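Local coordinates for periplasmic binding protein/LacI transcriptional regulator (Shewanella sp. ANA-3, PDB 5OCP) that binds L-arabinofuranose, in both its alpha and beta forms, as the periplasmic sugar-binding component of an arabinose ABC transporter, at residues A[8-13]-A[35-40]; A[59-64]-A[85-90]. All coordinates share one frame; numbering follows the deposited sequence.

Interaction 1: A[8-13]-A[35-40]. With AHR (alpha-L-arabinofuranose), chain I; FUB (beta-L-arabinofuranose), chain J.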
loop_
_atom_site.group_PDB
_atom_site.type_symbol
_atom_site.label_atom_id
_atom_site.label_comp_id
_atom_site.label_asym_id
_atom_site.label_seq_id
_atom_site.Cartn_x
_atom_site.Cartn_y
_atom_site.Cartn_z
ATOM N N VAL A 8 8.107 -3.936 -6.331
ATOM C CA VAL A 8 8.105 -5.016 -5.348
ATOM C C VAL A 8 7.698 -6.385 -5.941
ATOM O O VAL A 8 8.342 -7.433 -5.638
ATOM C CB VAL A 8 7.144 -4.643 -4.199
ATOM C CG1 VAL A 8 6.896 -5.797 -3.284
ATOM C CG2 VAL A 8 7.662 -3.375 -3.434
ATOM N N GLY A 9 6.570 -6.384 -6.617
ATOM C CA GLY A 9 5.884 -7.605 -7.006
ATOM C C GLY A 9 4.453 -7.334 -7.415
ATOM O O GLY A 9 4.156 -6.268 -7.935
ATOM N N SER A 10 3.574 -8.282 -7.117
ATOM C CA SER A 10 2.168 -8.246 -7.528
ATOM C C SER A 10 1.279 -8.837 -6.454
ATOM O O SER A 10 0.279 -9.493 -6.740
ATOM C CB SER A 10 2.021 -8.926 -8.896
ATOM O OG SER A 10 2.463 -10.241 -8.754
ATOM N N GLU A 11 1.624 -8.603 -5.185
ATOM C CA GLU A 11 0.948 -9.230 -4.063
ATOM C C GLU A 11 -0.553 -8.836 -3.885
ATOM O O GLU A 11 -1.306 -9.557 -3.253
ATOM C CB GLU A 11 1.697 -8.975 -2.742
ATOM C CG GLU A 11 1.704 -7.547 -2.160
ATOM C CD GLU A 11 2.647 -6.547 -2.841
ATOM O OE1 GLU A 11 3.392 -6.915 -3.773
ATOM O OE2 GLU A 11 2.555 -5.340 -2.516
ATOM N N SER A 12 -0.932 -7.647 -4.368
ATOM C CA SER A 12 -2.274 -7.100 -4.176
ATOM C C SER A 12 -2.656 -6.486 -5.500
ATOM O O SER A 12 -1.816 -6.006 -6.279
ATOM C CB SER A 12 -2.342 -6.032 -3.005
ATOM O OG SER A 12 -1.580 -4.899 -3.410
ATOM N N GLY A 13 -3.956 -6.399 -5.700
ATOM C CA GLY A 13 -4.496 -5.581 -6.718
ATOM C C GLY A 13 -4.101 -4.121 -6.660
ATOM O O GLY A 13 -3.866 -3.479 -7.745
ATOM N N PHE A 35 10.711 -1.244 -16.563
ATOM C CA PHE A 35 9.960 -1.685 -15.398
ATOM C C PHE A 35 10.473 -3.065 -15.007
ATOM O O PHE A 35 10.583 -3.953 -15.873
ATOM C CB PHE A 35 8.511 -1.773 -15.745
ATOM C CG PHE A 35 7.654 -2.360 -14.670
ATOM C CD1 PHE A 35 7.049 -1.519 -13.712
ATOM C CD2 PHE A 35 7.381 -3.684 -14.643
ATOM C CE1 PHE A 35 6.201 -2.107 -12.758
ATOM C CE2 PHE A 35 6.582 -4.271 -13.676
ATOM C CZ PHE A 35 5.984 -3.481 -12.727
ATOM N N ALA A 36 10.774 -3.272 -13.739
ATOM C CA ALA A 36 11.125 -4.597 -13.254
ATOM C C ALA A 36 10.261 -5.057 -12.103
ATOM O O ALA A 36 9.986 -4.254 -11.216
ATOM C CB ALA A 36 12.588 -4.583 -12.854
ATOM N N ASP A 37 9.829 -6.313 -12.159
ATOM C CA ASP A 37 9.018 -6.926 -11.121
ATOM C C ASP A 37 9.943 -7.873 -10.374
ATOM O O ASP A 37 10.573 -8.743 -10.977
ATOM C CB ASP A 37 7.847 -7.695 -11.731
ATOM C CG ASP A 37 6.966 -8.345 -10.682
ATOM O OD1 ASP A 37 7.447 -8.558 -9.550
ATOM O OD2 ASP A 37 5.792 -8.641 -10.989
ATOM N N ALA A 38 10.024 -7.702 -9.062
ATOM C CA ALA A 38 10.936 -8.529 -8.223
ATOM C C ALA A 38 10.314 -9.765 -7.628
ATOM O O ALA A 38 11.005 -10.549 -6.897
ATOM C CB ALA A 38 11.538 -7.656 -7.130
ATOM N N GLN A 39 9.059 -10.056 -7.918
ATOM C CA GLN A 39 8.417 -11.224 -7.367
ATOM C C GLN A 39 8.540 -11.378 -5.855
ATOM O O GLN A 39 8.801 -12.460 -5.317
ATOM C CB GLN A 39 8.821 -12.503 -8.146
ATOM C CG GLN A 39 8.545 -12.313 -9.638
ATOM C CD GLN A 39 8.883 -13.520 -10.520
ATOM O OE1 GLN A 39 9.582 -14.421 -10.114
ATOM N NE2 GLN A 39 8.421 -13.474 -11.767
ATOM N N GLN A 40 8.355 -10.248 -5.194
ATOM C CA GLN A 40 8.392 -10.170 -3.718
ATOM C C GLN A 40 9.787 -10.269 -3.069
ATOM O O GLN A 40 9.842 -10.271 -1.825
ATOM C CB GLN A 40 7.400 -11.102 -3.022
ATOM C CG GLN A 40 6.093 -11.450 -3.756
ATOM C CD GLN A 40 5.275 -10.261 -4.244
ATOM O OE1 GLN A 40 4.673 -10.322 -5.396
ATOM N NE2 GLN A 40 5.203 -9.183 -3.386
HETATM O O5 AHR I . 3.050 -0.255 0.183
HETATM C C5 AHR I . 1.685 -0.171 -0.087
HETATM C C4 AHR I . 0.987 -1.457 0.315
HETATM O O4 AHR I . 1.600 -2.576 -0.278
HETATM C C3 AHR I . -0.499 -1.453 -0.092
HETATM O O3 AHR I . -1.230 -0.808 0.900
HETATM C C2 AHR I . -0.721 -2.949 -0.237
HETATM O O2 AHR I . -1.822 -3.334 -1.007
HETATM C C1 AHR I . 0.571 -3.326 -0.941
HETATM O O1 AHR I . 0.793 -4.631 -0.770
HETATM O O5 FUB J . 3.049 -0.255 0.183
HETATM C C5 FUB J . 1.684 -0.177 -0.090
HETATM C C4 FUB J . 0.988 -1.468 0.309
HETATM O O4 FUB J . 1.603 -2.595 -0.265
HETATM C C3 FUB J . -0.493 -1.471 -0.101
HETATM O O3 FUB J . -1.223 -0.808 0.885
HETATM C C2 FUB J . -0.747 -2.972 -0.179
HETATM O O2 FUB J . -1.831 -3.338 -1.001
HETATM C C1 FUB J . 0.599 -3.578 -0.576
HETATM O O1 FUB J . 0.598 -3.704 -1.912
HETATM O O HOH W 1 5.096 -10.626 -9.350
#
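The carboxamide of Gln40 meets the carboxylate of Glu11 with their planes 77° apart. Gln40 NE2 gives a nearly straight bond of 2.9 Å to Glu11 OE1. The acceptor lies close to the amide plane, but the donor stands above the carboxylate plane. At the other end of the amide, the backbone N of Ser10 donates to Gln40 OE1 in the carbonyl plane, on a lone pair, at 2.9 Å. The Gln40 chain bends at chi2 (-53°) and brings the amide back over the 8-13 backbone. Gly9 CA lies 3.4 Å from Gln40 OE1. This contact joins the loops that follow the first two parallel strands of a periplasmic binding protein lobe, 2-7 and 32-37. Gln40 N also bonds to Val8 O at 2.8 Å. An alanine in place of Gln40 would probably leave Glu11 OE1 and Ser10 N without these mates and the Glu11 carboxylate freer to turn. Glu11 OE2 forms a salt bridge with Arg15 and lies 2.6 Å from O1 of either arabinofuranose anomer. Asp37 OD1 accepts from Gln39 N in an Asx turn, while a water links Asp37 OD2 to Ser10 OG.

Interaction 2: A[59-64]-A[85-90]. With AHR (alpha-L-arabinofuranose), chain I; FUB (beta-L-arabinofuranose), chain J.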
loop_
_atom_site.group_PDB
_atom_site.type_symbol
_atom_site.label_atom_id
_atom_site.label_comp_id
_atom_site.label_asym_id
_atom_site.label_seq_id
_atom_site.Cartn_x
_atom_site.Cartn_y
_atom_site.Cartn_z
ATOM N N ALA A 59 17.730 7.827 -14.589
ATOM C CA ALA A 59 17.265 7.831 -13.199
ATOM C C ALA A 59 16.699 6.479 -12.850
ATOM O O ALA A 59 16.305 5.714 -13.721
ATOM C CB ALA A 59 16.153 8.838 -13.037
ATOM N N ILE A 60 16.588 6.260 -11.548
ATOM C CA ILE A 60 16.103 5.014 -11.003
ATOM C C ILE A 60 14.982 5.368 -10.001
ATOM O O ILE A 60 15.170 6.208 -9.182
ATOM C CB ILE A 60 17.219 4.234 -10.318
ATOM C CG1 ILE A 60 18.201 3.738 -11.431
ATOM C CG2 ILE A 60 16.712 3.072 -9.462
ATOM C CD1 ILE A 60 19.527 3.282 -10.842
ATOM N N ILE A 61 13.876 4.653 -10.087
ATOM C CA ILE A 61 12.804 4.733 -9.030
ATOM C C ILE A 61 12.777 3.337 -8.387
ATOM O O ILE A 61 12.770 2.276 -9.072
ATOM C CB ILE A 61 11.474 5.020 -9.655
ATOM C CG1 ILE A 61 11.524 6.392 -10.361
ATOM C CG2 ILE A 61 10.345 5.008 -8.574
ATOM C CD1 ILE A 61 10.300 6.666 -11.226
ATOM N N ILE A 62 12.750 3.341 -7.064
ATOM C CA ILE A 62 12.677 2.089 -6.254
ATOM C C ILE A 62 11.436 2.120 -5.295
ATOM O O ILE A 62 11.285 3.121 -4.583
ATOM C CB ILE A 62 13.937 1.823 -5.397
ATOM C CG1 ILE A 62 15.185 1.807 -6.235
ATOM C CG2 ILE A 62 13.732 0.581 -4.528
ATOM C CD1 ILE A 62 16.452 1.763 -5.397
ATOM N N ALA A 63 10.533 1.111 -5.359
ATOM C CA ALA A 63 9.493 0.913 -4.407
ATOM C C ALA A 63 10.031 -0.201 -3.502
ATOM O O ALA A 63 9.989 -1.371 -3.877
ATOM C CB ALA A 63 8.185 0.456 -5.069
ATOM N N PRO A 64 10.628 0.138 -2.358
ATOM C CA PRO A 64 11.392 -0.914 -1.662
ATOM C C PRO A 64 10.546 -1.893 -0.850
ATOM O O PRO A 64 9.646 -1.487 -0.112
ATOM C CB PRO A 64 12.280 -0.085 -0.742
ATOM C CG PRO A 64 11.396 1.096 -0.386
ATOM C CD PRO A 64 10.791 1.448 -1.696
ATOM N N VAL A 85 14.917 7.919 -6.872
ATOM C CA VAL A 85 13.737 8.369 -6.154
ATOM C C VAL A 85 13.116 7.139 -5.493
ATOM O O VAL A 85 12.975 6.069 -6.128
ATOM C CB VAL A 85 12.771 8.966 -7.089
ATOM C CG1 VAL A 85 11.489 9.355 -6.331
ATOM C CG2 VAL A 85 13.396 10.196 -7.760
ATOM N N ILE A 86 12.786 7.285 -4.206
ATOM C CA ILE A 86 12.096 6.231 -3.516
ATOM C C ILE A 86 10.638 6.527 -3.586
ATOM O O ILE A 86 10.221 7.677 -3.419
ATOM C CB ILE A 86 12.542 6.216 -2.028
ATOM C CG1 ILE A 86 14.051 6.100 -1.868
ATOM C CG2 ILE A 86 11.830 5.122 -1.236
ATOM C CD1 ILE A 86 14.643 4.847 -2.516
ATOM N N VAL A 87 9.789 5.505 -3.810
ATOM C CA VAL A 87 8.359 5.665 -3.853
ATOM C C VAL A 87 7.674 4.579 -2.986
ATOM O O VAL A 87 8.185 3.492 -2.810
ATOM C CB VAL A 87 7.766 5.570 -5.251
ATOM C CG1 VAL A 87 8.276 6.751 -6.088
ATOM C CG2 VAL A 87 8.098 4.254 -5.930
ATOM N N ASP A 88 6.544 4.961 -2.446
ATOM C CA ASP A 88 5.618 4.035 -1.773
ATOM C C ASP A 88 6.167 3.737 -0.405
ATOM O O ASP A 88 5.919 4.539 0.525
ATOM C CB ASP A 88 5.268 2.854 -2.702
ATOM C CG ASP A 88 4.649 1.659 -1.941
ATOM O OD1 ASP A 88 3.974 1.892 -0.892
ATOM O OD2 ASP A 88 4.889 0.470 -2.343
ATOM N N ARG A 89 6.949 2.688 -0.231
ATOM C CA ARG A 89 7.537 2.368 1.066
ATOM C C ARG A 89 8.813 3.180 1.296
ATOM O O ARG A 89 9.105 4.156 0.548
ATOM C CB ARG A 89 7.722 0.864 1.240
ATOM C CG ARG A 89 6.417 0.113 1.039
ATOM C CD ARG A 89 6.610 -1.395 1.155
ATOM N NE ARG A 89 5.313 -2.092 0.886
ATOM C CZ ARG A 89 5.216 -3.420 0.740
ATOM N NH1 ARG A 89 6.271 -4.214 0.794
ATOM N NH2 ARG A 89 4.032 -3.970 0.411
ATOM N N ASN A 90 9.465 2.871 2.390
ATOM C CA ASN A 90 10.649 3.666 2.775
ATOM C C ASN A 90 11.862 2.767 2.876
ATOM O O ASN A 90 11.813 1.547 3.017
ATOM C CB ASN A 90 10.443 4.396 4.120
ATOM C CG ASN A 90 11.340 5.630 4.305
ATOM O OD1 ASN A 90 11.996 6.084 3.374
ATOM N ND2 ASN A 90 11.429 6.103 5.544
HETATM O O5 AHR I . 3.050 -0.255 0.183
HETATM C C5 AHR I . 1.685 -0.171 -0.087
HETATM C C4 AHR I . 0.987 -1.457 0.315
HETATM O O4 AHR I . 1.600 -2.576 -0.278
HETATM C C3 AHR I . -0.499 -1.453 -0.092
HETATM O O3 AHR I . -1.230 -0.808 0.900
HETATM C C2 AHR I . -0.721 -2.949 -0.237
HETATM O O2 AHR I . -1.822 -3.334 -1.007
HETATM C C1 AHR I . 0.571 -3.326 -0.941
HETATM O O1 AHR I . 0.793 -4.631 -0.770
HETATM O O5 FUB J . 3.049 -0.255 0.183
HETATM C C5 FUB J . 1.684 -0.177 -0.090
HETATM C C4 FUB J . 0.988 -1.468 0.309
HETATM O O4 FUB J . 1.603 -2.595 -0.265
HETATM C C3 FUB J . -0.493 -1.471 -0.101
HETATM O O3 FUB J . -1.223 -0.808 0.885
HETATM C C2 FUB J . -0.747 -2.972 -0.179
HETATM O O2 FUB J . -1.831 -3.338 -1.001
HETATM C C1 FUB J . 0.599 -3.578 -0.576
HETATM O O1 FUB J . 0.598 -3.704 -1.912
HETATM O O HOH W 2 9.758 -0.986 3.026
#
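Ile61 and Val87 cross obliquely on one face of the sheet, with Ile61 CG2 3.6 Å from Val87 CG2. Chi1 of -62° sets Ile61 CG1 beside the backbone N and leaves CG2 anti to that N, turned to the valine. Val87 CG2 also meets Ala63 CB. On the other face Ile86 stands at about a right angle to Pro64, and its CG2 touches Pro64 CD at 3.8 Å. Ile86 CD1 reaches back to Ile62 CB.

Between these two layers of side chains the strands run parallel, as expected for the beta-alpha-beta unit of strand 59-62, helix 71-79 and strand 84-87. Val85 N donates to Ile60 O, Ile62 N to Val85 O and Val87 N to Ile62 O. Helix 248-259 covers Ile61 and Val85.

Past the strand ends, Pro64 O lies 3.3 Å from Arg89 CB. A water donates to both Pro64 O and Asn90 O. Arg89 runs extended from CG to NE and offers its guanidinium edge to the sugar. In both anomers NE donates to O5 at 3.0 Å and NH2 to O4 at 2.9 Å, both bonds being nearly straight. Arg89 NH1 is held by Val65 O. Asp88 OD1 comes within 2.6 Å of O5 in either anomer.

Sugar O5 thus sits between a carboxylate oxygen, Asp88 OD1, and a guanidinium N-H donor, Arg89 NE. The Asp88 OD2 salt bridge to Arg15 probably offsets the like charges of Arg15 and Arg89, which lie close together at the pocket.

Overall arrangement
From the N terminus, strand 2-7 leads into 8-13, then helix 13-29 and strand 32-37. Interaction 1 closes this first loop at 35-40. Helix 42-54 then leads to strand 59-62, and interaction 2 closes the second loop across helix 71-79. The two contacts follow in series; they neither nest nor cross. Strand 2-7 lies between strands 32-37 and 59-62, so both contacts reach the same parallel sheet, interaction 1 at strand ends and interaction 2 by pairing neighbouring strands. Their centres are about 13 Å apart. They touch where Val8 CG2 packs 3.1 Å from Ala63 O, and Glu11 OE2 forms a long, weak ion pair with Arg89 NH2. Both present strand-end loops to the same arabinofuranose, while Arg143 and Asn195 also bind it.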